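Local coordinates for protein pentafunctional AROM polypeptide (Schizosaccharomyces pombe, PDB 5SWV) that probably carries out two consecutive steps of the shikimate pathway, dehydrating 3-dehydroquinate and then reducing 3-dehydroshikimate, at residues Thr272-Leu277 and Thr519-Val525. Numbering follows the deposited sequence.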
ATOM      1  N   THR A 272      -3.827 -14.887 -10.407  1.00 38.11           N
ATOM      2  CA  THR A 272      -4.854 -13.861 -10.531  1.00 37.45           C
ATOM      3  C   THR A 272      -4.248 -12.478 -10.400  1.00 37.59           C
ATOM      4  O   THR A 272      -4.560 -11.613 -11.191  1.00 39.75           O
ATOM      5  CB  THR A 272      -5.979 -14.049  -9.504  1.00 36.56           C
ATOM      6  OG1 THR A 272      -6.522 -15.360  -9.652  1.00 36.59           O
ATOM      7  CG2 THR A 272      -7.082 -13.048  -9.707  1.00 36.28           C
ATOM      8  N   ALA A 273      -3.370 -12.262  -9.435  1.00 37.77           N
ATOM      9  CA  ALA A 273      -2.761 -10.939  -9.271  1.00 38.22           C
ATOM     10  C   ALA A 273      -1.989 -10.471 -10.523  1.00 38.87           C
ATOM     11  O   ALA A 273      -2.101  -9.304 -10.913  1.00 38.69           O
ATOM     12  CB  ALA A 273      -1.858 -10.915  -8.050  1.00 38.20           C
ATOM     13  N   TYR A 274      -1.236 -11.378 -11.156  1.00 39.23           N
ATOM     14  CA  TYR A 274      -0.479 -11.043 -12.374  1.00 39.82           C
ATOM     15  C   TYR A 274      -1.409 -10.588 -13.492  1.00 41.87           C
ATOM     16  O   TYR A 274      -1.146  -9.605 -14.192  1.00 41.59           O
ATOM     17  CB  TYR A 274       0.339 -12.233 -12.891  1.00 39.51           C
ATOM     18  CG  TYR A 274       1.244 -12.909 -11.879  1.00 39.30           C
ATOM     19  CD1 TYR A 274       1.995 -12.165 -10.974  1.00 38.79           C
ATOM     20  CD2 TYR A 274       1.356 -14.296 -11.838  1.00 38.98           C
ATOM     21  CE1 TYR A 274       2.802 -12.778 -10.041  1.00 38.19           C
ATOM     22  CE2 TYR A 274       2.169 -14.915 -10.916  1.00 38.89           C
ATOM     23  CZ  TYR A 274       2.888 -14.150 -10.015  1.00 38.70           C
ATOM     24  OH  TYR A 274       3.718 -14.757  -9.100  1.00 38.71           O
ATOM     25  N   GLU A 275      -2.506 -11.321 -13.630  1.00 44.88           N
ATOM     26  CA  GLU A 275      -3.499 -11.101 -14.664  1.00 47.12           C
ATOM     27  C   GLU A 275      -4.174  -9.753 -14.509  1.00 44.87           C
ATOM     28  O   GLU A 275      -4.352  -9.056 -15.480  1.00 45.36           O
ATOM     29  CB  GLU A 275      -4.537 -12.203 -14.589  1.00 52.48           C
ATOM     30  CG  GLU A 275      -5.393 -12.343 -15.827  1.00 59.86           C
ATOM     31  CD  GLU A 275      -6.728 -13.035 -15.549  1.00 66.80           C
ATOM     32  OE1 GLU A 275      -6.890 -13.703 -14.488  1.00 69.39           O
ATOM     33  OE2 GLU A 275      -7.630 -12.898 -16.417  1.00 73.91           O
ATOM     34  N   LEU A 276      -4.536  -9.392 -13.283  1.00 43.23           N
ATOM     35  CA  LEU A 276      -5.125  -8.080 -12.981  1.00 41.79           C
ATOM     36  C   LEU A 276      -4.157  -6.900 -13.080  1.00 39.88           C
ATOM     37  O   LEU A 276      -4.593  -5.779 -13.214  1.00 39.22           O
ATOM     38  CB  LEU A 276      -5.757  -8.088 -11.588  1.00 42.44           C
ATOM     39  CG  LEU A 276      -6.957  -9.045 -11.412  1.00 43.39           C
ATOM     40  CD1 LEU A 276      -7.197  -9.372  -9.939  1.00 43.25           C
ATOM     41  CD2 LEU A 276      -8.222  -8.477 -12.047  1.00 43.09           C
ATOM     42  N   LEU A 277      -2.857  -7.146 -13.020  1.00 38.96           N
ATOM     43  CA  LEU A 277      -1.859  -6.077 -13.090  1.00 38.60           C
ATOM     44  C   LEU A 277      -1.011  -6.056 -14.359  1.00 38.98           C
ATOM     45  O   LEU A 277      -0.119  -5.202 -14.486  1.00 38.43           O
ATOM     46  CB  LEU A 277      -0.962  -6.163 -11.858  1.00 38.51           C
ATOM     47  CG  LEU A 277      -1.645  -5.455 -10.695  1.00 38.03           C
ATOM     48  CD1 LEU A 277      -1.706  -6.339  -9.482  1.00 38.24           C
ATOM     49  CD2 LEU A 277      -0.939  -4.141 -10.415  1.00 37.86           C
ATOM     50  N   THR A 519       0.607  -3.168  -5.121  1.00 35.23           N
ATOM     51  CA  THR A 519      -0.511  -3.831  -4.464  1.00 35.63           C
ATOM     52  C   THR A 519      -1.400  -4.449  -5.514  1.00 35.81           C
ATOM     53  O   THR A 519      -1.296  -4.118  -6.685  1.00 35.94           O
ATOM     54  CB  THR A 519      -1.385  -2.882  -3.641  1.00 35.80           C
ATOM     55  OG1 THR A 519      -1.996  -1.945  -4.523  1.00 36.63           O
ATOM     56  CG2 THR A 519      -0.575  -2.159  -2.549  1.00 35.37           C
ATOM     57  N   ALA A 520      -2.272  -5.347  -5.075  1.00 36.18           N
ATOM     58  CA  ALA A 520      -3.278  -5.974  -5.925  1.00 36.86           C
ATOM     59  C   ALA A 520      -4.633  -5.928  -5.201  1.00 37.79           C
ATOM     60  O   ALA A 520      -4.656  -5.948  -3.980  1.00 39.49           O
ATOM     61  CB  ALA A 520      -2.867  -7.404  -6.210  1.00 36.87           C
ATOM     62  N   PRO A 521      -5.763  -5.903  -5.937  1.00 38.79           N
ATOM     63  CA  PRO A 521      -7.064  -5.717  -5.282  1.00 39.40           C
ATOM     64  C   PRO A 521      -7.544  -6.964  -4.545  1.00 39.40           C
ATOM     65  O   PRO A 521      -7.532  -8.058  -5.121  1.00 39.12           O
ATOM     66  CB  PRO A 521      -8.003  -5.415  -6.452  1.00 39.79           C
ATOM     67  CG  PRO A 521      -7.368  -6.048  -7.650  1.00 39.49           C
ATOM     68  CD  PRO A 521      -5.933  -6.371  -7.324  1.00 39.39           C
ATOM     69  N   PHE A 522      -7.965  -6.795  -3.292  1.00 39.23           N
ATOM     70  CA  PHE A 522      -8.341  -7.933  -2.470  1.00 39.28           C
ATOM     71  C   PHE A 522      -9.553  -8.666  -3.029  1.00 39.81           C
ATOM     72  O   PHE A 522      -9.507  -9.870  -3.175  1.00 40.67           O
ATOM     73  CB  PHE A 522      -8.600  -7.495  -1.038  1.00 39.63           C
ATOM     74  CG  PHE A 522      -9.280  -8.539  -0.191  1.00 39.99           C
ATOM     75  CD1 PHE A 522      -8.541  -9.497   0.480  1.00 39.74           C
ATOM     76  CD2 PHE A 522     -10.670  -8.553  -0.062  1.00 40.20           C
ATOM     77  CE1 PHE A 522      -9.171 -10.451   1.262  1.00 39.94           C
ATOM     78  CE2 PHE A 522     -11.307  -9.504   0.717  1.00 40.31           C
ATOM     79  CZ  PHE A 522     -10.556 -10.453   1.382  1.00 40.29           C
ATOM     80  N   ASP A 523     -10.617  -7.933  -3.344  1.00 40.59           N
ATOM     81  CA  ASP A 523     -11.913  -8.527  -3.721  1.00 41.47           C
ATOM     82  C   ASP A 523     -11.869  -9.563  -4.842  1.00 41.11           C
ATOM     83  O   ASP A 523     -12.333 -10.686  -4.656  1.00 41.86           O
ATOM     84  CB  ASP A 523     -12.911  -7.438  -4.122  1.00 42.84           C
ATOM     85  CG  ASP A 523     -13.516  -6.709  -2.936  1.00 44.36           C
ATOM     86  OD1 ASP A 523     -13.214  -7.022  -1.753  1.00 44.20           O
ATOM     87  OD2 ASP A 523     -14.329  -5.803  -3.213  1.00 46.50           O
ATOM     88  N   ALA A 524     -11.332  -9.181  -6.001  1.00 40.31           N
ATOM     89  CA  ALA A 524     -11.284 -10.079  -7.166  1.00 40.04           C
ATOM     90  C   ALA A 524     -10.311 -11.231  -6.978  1.00 39.92           C
ATOM     91  O   ALA A 524     -10.519 -12.306  -7.528  1.00 41.00           O
ATOM     92  CB  ALA A 524     -10.954  -9.318  -8.439  1.00 39.54           C
ATOM     93  N   VAL A 525      -9.254 -11.016  -6.204  1.00 39.60           N
ATOM     94  CA  VAL A 525      -8.301 -12.079  -5.926  1.00 39.70           C
ATOM     95  C   VAL A 525      -8.918 -13.086  -4.958  1.00 40.46           C
ATOM     96  O   VAL A 525      -8.702 -14.286  -5.093  1.00 40.19           O
ATOM     97  CB  VAL A 525      -6.989 -11.533  -5.352  1.00 39.29           C
ATOM     98  CG1 VAL A 525      -6.047 -12.670  -5.006  1.00 39.24           C
ATOM     99  CG2 VAL A 525      -6.303 -10.621  -6.358  1.00 39.72           C
TER
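L276 and L277, late in helix 266-277, press their CD1 methyls against the lead-in and first turn of the C-terminal helix 522-530. In shikimate dehydrogenases the substrate-binding domain is an open alpha/beta sheet covered by helices, and this contact joins one helix of that region to the end of the polypeptide, 242 residues further on. L276 buries the most surface: its CG lies anti to the carbonyl carbon (chi1 -64°), and the CD1 branch meets three apolar groups, CG of P521, CB of A524 and, 3.9 Å away, CG2 of V525. Proline suits the N-cap position of P521, where the missing N-H costs no helical hydrogen bond and the ring offers its CG and CD carbons to the leucine. L277 reaches the preceding loop instead. Its CD1 lies 3.6 Å from CB of A520, whose small methyl also touches CB of A273 at 4.1 Å and lets the CA atoms of A273 and A520 approach to 6.0 Å; V34 borders L277 and P521 from the dehydroquinase region. CG2 of V525 also lies 4.2 Å from CG2 of T272, so one valine branch serves two neighbours. Threonine serves with both branches, because OG1 is hydrogen-bonded back to the carbonyl O of I268 in its own helix while CG2, anti to the backbone N, is directed across the interface, 4.1 Å from the carbonyl O of A524.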